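Ras GTPase-activating-like protein IQGAP2 (Homo sapiens, PDB 5CJP) probably acts as a scaffold protein whose helical GAP-related domain, as in other IQGAPs, binds GTP-loaded Rho-family GTPases rather than speeding GTP hydrolysis. Local coordinates at residues K30-M35 with T41-T46; V134-A139 with P167-K172; N211-K216 with D223-I228. All blocks are in the same frame, centred on the assembly; numbering follows the deposited sequence.

Interaction 1: residues K30-M35 with T41-T46; sequences KLIFQM and TKFMDT
Ile32 turns its two branches to different partners on segment 41-46. At chi1 -83°, CG2 is anti to the backbone N and CG1 is anti to the carbonyl carbon. Met35 runs extended at chi2 (170°), which carries SD to the Phe43 ring, and bends at chi3, which lays CE against it too. The motif is a Met-aromatic contact between two consecutive helices, 25-34 and 37-54, with Met35 following the first. Only a short connection separates them. The second helix is kinked within 41-46, where several backbone N-H groups lack a bond to the preceding turn.

The backbones come closest at Ile32 and Phe43, whose CA atoms are 7.5 Å apart. Ile32 CG1 lies 4.0 Å from Phe43 CB, so it meets the root of the aromatic side chain. Ile32 CG2 reaches Met44 CE, also at 4.0 Å. The Met44 chain is folded at its second and third torsions, and it meets the isoleucine through this terminal methyl.

Met35 crosses the Phe43 side chain at about a right angle. Its SD sits 5.1 Å from the centroid of the Phe43 ring and 67° off the ring normal, an oblique approach. SD and CE both touch the CD2 and CE2 side of the ring. An alanine at Met35 would lack SD and CE, and would probably leave that side without its sulfur and methyl partners and the ring freer to turn.

The four touching residues are buried and no hydrogen bond joins the segments. Leu17 of helix 7-23 also packs on Phe43, and Met96 of helix 92-102 on Met44. Leu373 of a second subunit adds to the packing round Phe43. Within the segment, Lys42 CG lies 3.9 Å above the plane of the Phe43 ring, offset toward its rim.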
# COMPACT_ATOMS: atom_id res chain seq x y z
N LYS E 30 21.82 8.17 13.93
CA LYS E 30 23.00 8.88 14.40
C LYS E 30 23.42 9.97 13.39
O LYS E 30 23.68 11.11 13.76
CB LYS E 30 24.16 7.91 14.65
CG LYS E 30 25.42 8.59 15.14
CD LYS E 30 26.62 7.70 14.91
CE LYS E 30 27.92 8.44 15.17
NZ LYS E 30 29.09 7.75 14.52
N LEU E 31 23.48 9.62 12.10
CA LEU E 31 23.86 10.59 11.09
C LEU E 31 22.90 11.78 11.13
O LEU E 31 23.29 12.95 10.91
CB LEU E 31 23.82 9.97 9.70
CG LEU E 31 24.90 8.93 9.40
CD1 LEU E 31 24.73 8.44 7.97
CD2 LEU E 31 26.27 9.55 9.58
N ILE E 32 21.62 11.48 11.39
CA ILE E 32 20.62 12.56 11.48
C ILE E 32 20.97 13.48 12.65
O ILE E 32 20.91 14.71 12.51
CB ILE E 32 19.17 11.98 11.63
CG1 ILE E 32 18.59 11.61 10.25
CG2 ILE E 32 18.28 12.92 12.36
CD1 ILE E 32 19.59 11.19 9.28
N PHE E 33 21.36 12.92 13.80
CA PHE E 33 21.70 13.78 14.95
C PHE E 33 22.82 14.77 14.66
O PHE E 33 22.77 15.91 15.11
CB PHE E 33 22.10 12.96 16.19
CG PHE E 33 21.05 12.02 16.67
CD1 PHE E 33 19.71 12.38 16.67
CD2 PHE E 33 21.39 10.74 17.09
CE1 PHE E 33 18.74 11.49 17.06
CE2 PHE E 33 20.41 9.83 17.49
CZ PHE E 33 19.09 10.21 17.48
N GLN E 34 23.83 14.37 13.90
CA GLN E 34 24.93 15.29 13.64
C GLN E 34 24.77 16.28 12.46
O GLN E 34 25.65 17.11 12.24
CB GLN E 34 26.25 14.52 13.52
CG GLN E 34 26.35 13.67 12.27
CD GLN E 34 27.58 12.78 12.26
OE1 GLN E 34 28.21 12.61 11.22
NE2 GLN E 34 27.91 12.18 13.41
N MET E 35 23.68 16.20 11.71
CA MET E 35 23.44 17.12 10.59
C MET E 35 23.02 18.48 11.14
O MET E 35 22.56 18.58 12.27
CB MET E 35 22.28 16.64 9.72
CG MET E 35 22.54 15.44 8.85
SD MET E 35 20.98 14.86 8.13
CE MET E 35 20.19 16.38 7.78
N THR E 41 15.24 17.88 9.56
CA THR E 41 13.78 17.86 9.57
C THR E 41 13.14 17.02 8.46
O THR E 41 12.07 16.45 8.65
CB THR E 41 13.23 19.30 9.46
OG1 THR E 41 13.78 20.09 10.53
CG2 THR E 41 11.70 19.31 9.54
N LYS E 42 13.81 16.95 7.32
CA LYS E 42 13.29 16.21 6.17
C LYS E 42 13.50 14.70 6.22
O LYS E 42 13.11 13.98 5.29
CB LYS E 42 13.90 16.76 4.88
CG LYS E 42 15.40 16.67 4.85
CD LYS E 42 15.98 17.54 3.78
CE LYS E 42 17.49 17.55 3.86
NZ LYS E 42 18.07 18.64 3.04
N PHE E 43 14.12 14.22 7.29
CA PHE E 43 14.34 12.79 7.43
C PHE E 43 13.63 12.26 8.67
O PHE E 43 13.44 11.06 8.80
CB PHE E 43 15.83 12.48 7.56
CG PHE E 43 16.60 12.72 6.30
CD1 PHE E 43 16.30 12.00 5.14
CD2 PHE E 43 17.59 13.69 6.26
CE1 PHE E 43 16.98 12.25 3.97
CE2 PHE E 43 18.28 13.95 5.08
CZ PHE E 43 17.97 13.22 3.93
N MET E 44 13.23 13.15 9.56
CA MET E 44 12.58 12.76 10.81
C MET E 44 11.42 11.77 10.66
O MET E 44 11.47 10.66 11.19
CB MET E 44 12.12 14.02 11.56
CG MET E 44 12.07 13.89 13.09
SD MET E 44 13.62 13.30 13.84
CE MET E 44 14.76 14.58 13.34
N ASP E 45 10.38 12.15 9.93
CA ASP E 45 9.25 11.25 9.77
C ASP E 45 9.63 9.89 9.21
O ASP E 45 9.32 8.85 9.80
CB ASP E 45 8.21 11.89 8.86
CG ASP E 45 7.37 12.94 9.59
OD1 ASP E 45 7.83 13.50 10.60
OD2 ASP E 45 6.24 13.20 9.12
N THR E 46 10.30 9.89 8.07
CA THR E 46 10.65 8.63 7.42
C THR E 46 11.55 7.72 8.26
O THR E 46 11.42 6.50 8.20
CB THR E 46 11.25 8.92 6.04
OG1 THR E 46 12.61 8.50 5.99
CG2 THR E 46 11.15 10.43 5.74

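Interaction 2: residues V134-A139 with P167-K172; sequences VEVYKA and PEVKNK
Tyr137 and Val169 mark the closest backbone approach, with their CA atoms 5.6 Å apart. The two short helical segments pass at 9.2 Å between axes. Their N-to-C directions differ by 121°, so the two segments cross steeply rather than run side by side.

Val169 fits against the backbone of the other helix. Its CG2 meets Tyr137 CA at 3.4 Å and also touches Tyr137 CB and CD1. Its CG1 lies near Tyr137 N and 4.2 Å from Val136 CB. The Tyr137 ring is approached obliquely by Val169 CG2.

Val136 holds CG1 anti to its own N (chi1 -174°). That methyl meets the base of Lys172, with CG1 3.6 Å from Lys172 CB. The lysine chain then bends at its second and third torsions and leads its amine away from the contact. The packing is apolar, with no hydrogen bond across it.

The contact joins helix 133-139 to the N-terminal part of helix 167-193, in the Ras-GAP-related region. Tyr137 reaches beyond it: its ring meets that of Tyr166, and it packs on Ala163 of helix 160-163.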
# COMPACT_ATOMS: atom_id res chain seq x y z
N VAL E 134 -9.09 43.04 26.64
CA VAL E 134 -9.43 43.80 25.43
C VAL E 134 -10.21 42.97 24.42
O VAL E 134 -11.08 43.49 23.72
CB VAL E 134 -8.17 44.37 24.70
CG1 VAL E 134 -7.54 45.47 25.53
CG2 VAL E 134 -7.16 43.27 24.44
N GLU E 135 -9.90 41.68 24.35
CA GLU E 135 -10.61 40.79 23.44
C GLU E 135 -12.01 40.53 23.96
O GLU E 135 -12.96 40.42 23.19
CB GLU E 135 -9.86 39.47 23.28
CG GLU E 135 -8.89 39.46 22.12
CD GLU E 135 -8.28 38.09 21.85
OE1 GLU E 135 -7.44 37.64 22.65
OE2 GLU E 135 -8.66 37.46 20.83
N VAL E 136 -12.14 40.44 25.28
CA VAL E 136 -13.45 40.22 25.87
C VAL E 136 -14.24 41.50 25.73
O VAL E 136 -15.39 41.49 25.27
CB VAL E 136 -13.36 39.86 27.38
CG1 VAL E 136 -14.74 39.49 27.91
CG2 VAL E 136 -12.37 38.73 27.59
N TYR E 137 -13.62 42.61 26.11
CA TYR E 137 -14.27 43.91 26.03
C TYR E 137 -14.83 44.12 24.64
O TYR E 137 -16.01 44.40 24.47
CB TYR E 137 -13.27 45.03 26.32
CG TYR E 137 -13.81 46.40 25.95
CD1 TYR E 137 -14.70 47.06 26.78
CD2 TYR E 137 -13.47 46.99 24.73
CE1 TYR E 137 -15.25 48.29 26.41
CE2 TYR E 137 -14.02 48.21 24.35
CZ TYR E 137 -14.91 48.85 25.19
OH TYR E 137 -15.46 50.05 24.80
N LYS E 138 -13.96 43.97 23.65
CA LYS E 138 -14.38 44.15 22.28
C LYS E 138 -15.42 43.11 21.88
O LYS E 138 -16.18 43.31 20.93
CB LYS E 138 -13.16 44.08 21.35
CG LYS E 138 -13.50 44.38 19.91
CD LYS E 138 -12.29 44.61 19.06
CE LYS E 138 -11.76 46.01 19.21
NZ LYS E 138 -10.79 46.26 18.12
N ALA E 139 -15.47 42.00 22.61
CA ALA E 139 -16.45 40.96 22.30
C ALA E 139 -17.80 41.28 22.95
O ALA E 139 -18.84 40.87 22.45
CB ALA E 139 -15.94 39.62 22.78
N PRO E 167 -17.64 46.63 34.58
CA PRO E 167 -17.88 45.48 35.46
C PRO E 167 -18.44 44.28 34.72
O PRO E 167 -18.31 43.15 35.18
CB PRO E 167 -18.85 46.03 36.49
CG PRO E 167 -18.42 47.44 36.61
CD PRO E 167 -18.23 47.85 35.16
N GLU E 168 -19.08 44.52 33.59
CA GLU E 168 -19.63 43.43 32.78
C GLU E 168 -18.48 42.61 32.18
O GLU E 168 -18.49 41.38 32.23
CB GLU E 168 -20.52 43.99 31.67
CG GLU E 168 -20.21 45.43 31.30
CD GLU E 168 -20.86 46.43 32.24
OE1 GLU E 168 -22.04 46.77 32.02
OE2 GLU E 168 -20.20 46.86 33.21
N VAL E 169 -17.50 43.30 31.61
CA VAL E 169 -16.34 42.64 31.03
C VAL E 169 -15.53 41.97 32.13
O VAL E 169 -15.02 40.86 31.95
CB VAL E 169 -15.45 43.65 30.27
CG1 VAL E 169 -14.06 43.06 30.04
CG2 VAL E 169 -16.09 43.99 28.95
N LYS E 170 -15.40 42.64 33.27
CA LYS E 170 -14.66 42.06 34.38
C LYS E 170 -15.31 40.76 34.82
O LYS E 170 -14.66 39.90 35.38
CB LYS E 170 -14.60 43.03 35.57
CG LYS E 170 -13.73 42.54 36.73
CD LYS E 170 -13.57 43.61 37.83
CE LYS E 170 -12.84 44.87 37.31
NZ LYS E 170 -12.75 45.99 38.31
N ASN E 171 -16.61 40.61 34.53
CA ASN E 171 -17.34 39.41 34.91
C ASN E 171 -17.11 38.22 34.00
O ASN E 171 -16.97 37.10 34.49
CB ASN E 171 -18.85 39.70 34.99
CG ASN E 171 -19.25 40.29 36.33
OD1 ASN E 171 -18.91 39.74 37.38
ND2 ASN E 171 -19.97 41.40 36.30
N LYS E 172 -17.10 38.46 32.69
CA LYS E 172 -16.87 37.38 31.73
C LYS E 172 -15.51 36.78 32.06
O LYS E 172 -15.34 35.56 32.13
CB LYS E 172 -16.86 37.94 30.30
CG LYS E 172 -18.01 38.89 29.98
CD LYS E 172 -19.36 38.19 29.97
CE LYS E 172 -19.56 37.41 28.68
NZ LYS E 172 -20.77 36.56 28.74

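Interaction 3: residues N211-K216 with D223-I228; sequences NSIHEK and DELLKI
Leu225 CD1 comes to the imidazole of His214 obliquely. The main touch is at the root of the side chain, where His214 CB lies 4.1 Å from Leu225 CD1. With CG anti to the backbone N (chi1 176°), the ring rises beside Leu225 at the exposed border of the contact.

Leu225 uses both methyls. CD1 meets His214 CB. CD2 is shared between the two neighbours: it lies 3.6 Å from Ile213 CG2 and reaches His214 N at 3.9 Å. The Ile213 and Leu225 side chains lie alongside each other, pointing opposite ways. Ile213 CG2 has a second partner, Ile228 CD1, at 4.0 Å. One isoleucine methyl is thus shared by two residues about a helical turn apart.

The setting is a helical hairpin in the Ras-GAP-related region. Helices 200-216 and 222-243 are joined by a short connection. The axes of the two segments run at 142°, closer to antiparallel than to perpendicular, and approach to 10.2 Å. The His214 and Leu225 CA atoms are the nearest pair.

Val83 and Ile86 pack on both Ile213 and Ile228. Helix 58-79 adds Ile76 against Ile213. The Ile228 side chain lies about 12 Å from a bound GTP. Beyond the contact, Lys227 NZ is salt-bridged to an acidic side chain on the chain of another protein.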
# COMPACT_ATOMS: atom_id res chain seq x y z
N ASN E 211 20.19 12.89 35.04
CA ASN E 211 21.44 12.44 35.63
C ASN E 211 22.65 12.91 34.86
O ASN E 211 23.76 12.90 35.38
CB ASN E 211 21.48 10.91 35.72
CG ASN E 211 20.33 10.35 36.54
OD1 ASN E 211 19.70 11.07 37.32
ND2 ASN E 211 20.05 9.06 36.36
N SER E 212 22.44 13.34 33.62
CA SER E 212 23.53 13.79 32.79
C SER E 212 23.82 15.26 33.06
O SER E 212 24.99 15.65 33.24
CB SER E 212 23.18 13.58 31.33
OG SER E 212 24.29 13.83 30.51
N ILE E 213 22.76 16.08 33.08
CA ILE E 213 22.94 17.51 33.37
C ILE E 213 23.53 17.65 34.76
O ILE E 213 24.41 18.48 34.97
CB ILE E 213 21.61 18.31 33.28
CG1 ILE E 213 21.28 18.58 31.82
CG2 ILE E 213 21.70 19.61 33.96
CD1 ILE E 213 21.29 17.38 31.07
N HIS E 214 23.06 16.84 35.69
CA HIS E 214 23.55 16.88 37.06
C HIS E 214 25.01 16.49 37.12
O HIS E 214 25.77 17.02 37.91
CB HIS E 214 22.75 15.94 37.96
CG HIS E 214 23.27 15.85 39.37
ND1 HIS E 214 23.00 14.78 40.20
CD2 HIS E 214 24.05 16.70 40.09
CE1 HIS E 214 23.59 14.98 41.37
NE2 HIS E 214 24.23 16.13 41.33
N GLU E 215 25.40 15.53 36.29
CA GLU E 215 26.79 15.09 36.29
C GLU E 215 27.72 16.22 35.85
O GLU E 215 28.81 16.36 36.38
CB GLU E 215 26.97 13.89 35.36
CG GLU E 215 28.36 13.27 35.41
CD GLU E 215 28.76 12.59 34.11
OE1 GLU E 215 29.86 11.99 34.06
OE2 GLU E 215 27.98 12.66 33.13
N LYS E 216 27.27 17.02 34.88
CA LYS E 216 28.07 18.12 34.35
C LYS E 216 27.92 19.43 35.13
O LYS E 216 28.85 20.23 35.19
CB LYS E 216 27.74 18.37 32.88
CG LYS E 216 28.59 19.45 32.22
CD LYS E 216 28.38 19.51 30.71
CE LYS E 216 29.34 20.48 30.06
NZ LYS E 216 29.34 20.41 28.56
N ASP E 223 15.34 21.67 41.74
CA ASP E 223 14.35 22.50 41.07
C ASP E 223 14.69 22.80 39.62
O ASP E 223 13.81 22.77 38.77
CB ASP E 223 14.17 23.82 41.83
CG ASP E 223 13.34 23.65 43.08
OD1 ASP E 223 12.98 22.50 43.42
OD2 ASP E 223 13.05 24.68 43.73
N GLU E 224 15.95 23.09 39.35
CA GLU E 224 16.38 23.40 37.99
C GLU E 224 16.34 22.12 37.17
O GLU E 224 15.81 22.09 36.08
CB GLU E 224 17.81 23.96 37.99
CG GLU E 224 18.03 25.09 38.98
CD GLU E 224 19.48 25.52 39.07
OE1 GLU E 224 19.96 26.21 38.15
OE2 GLU E 224 20.15 25.15 40.06
N LEU E 225 16.89 21.05 37.72
CA LEU E 225 16.90 19.77 37.03
C LEU E 225 15.50 19.34 36.65
O LEU E 225 15.27 18.96 35.50
CB LEU E 225 17.51 18.70 37.91
CG LEU E 225 19.01 18.81 38.14
CD1 LEU E 225 19.40 17.86 39.28
CD2 LEU E 225 19.77 18.50 36.85
N LEU E 226 14.57 19.40 37.60
CA LEU E 226 13.21 18.98 37.31
C LEU E 226 12.49 19.89 36.31
O LEU E 226 11.54 19.46 35.65
CB LEU E 226 12.42 18.84 38.62
CG LEU E 226 12.99 17.74 39.53
CD1 LEU E 226 12.21 17.69 40.84
CD2 LEU E 226 12.92 16.39 38.85
N LYS E 227 12.94 21.13 36.16
CA LYS E 227 12.31 22.01 35.20
C LYS E 227 12.72 21.58 33.80
O LYS E 227 11.97 21.75 32.83
CB LYS E 227 12.71 23.47 35.45
CG LYS E 227 11.97 24.10 36.62
CD LYS E 227 12.30 25.57 36.76
CE LYS E 227 11.33 26.26 37.69
NZ LYS E 227 11.50 27.74 37.64
N ILE E 228 13.92 21.00 33.70
CA ILE E 228 14.44 20.50 32.44
C ILE E 228 13.65 19.25 32.09
O ILE E 228 13.13 19.13 30.97
CB ILE E 228 15.91 20.13 32.57
CG1 ILE E 228 16.70 21.39 32.90
CG2 ILE E 228 16.43 19.50 31.29
CD1 ILE E 228 18.08 21.11 33.29

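In the fold
The three contacts follow one another along the chain, each closing before the next opens, and none touches another. Interactions 1 and 2 lie on opposite sides of the chain's centre, with centres 47 Å apart. Interaction 3 has its centre 26 Å from that of interaction 1 and 42 Å from that of interaction 2. Interactions 2 and 3 both belong to the GTPase-activator homology region, and helix 167-193 leads on to helix 200-216. All three are apolar helix contacts. A second subunit and another protein's chain pack at interaction 1, and another protein's chain also reaches Lys227 in interaction 3. This is consistent with partners binding near both, while interaction 2 joins helices within one chain.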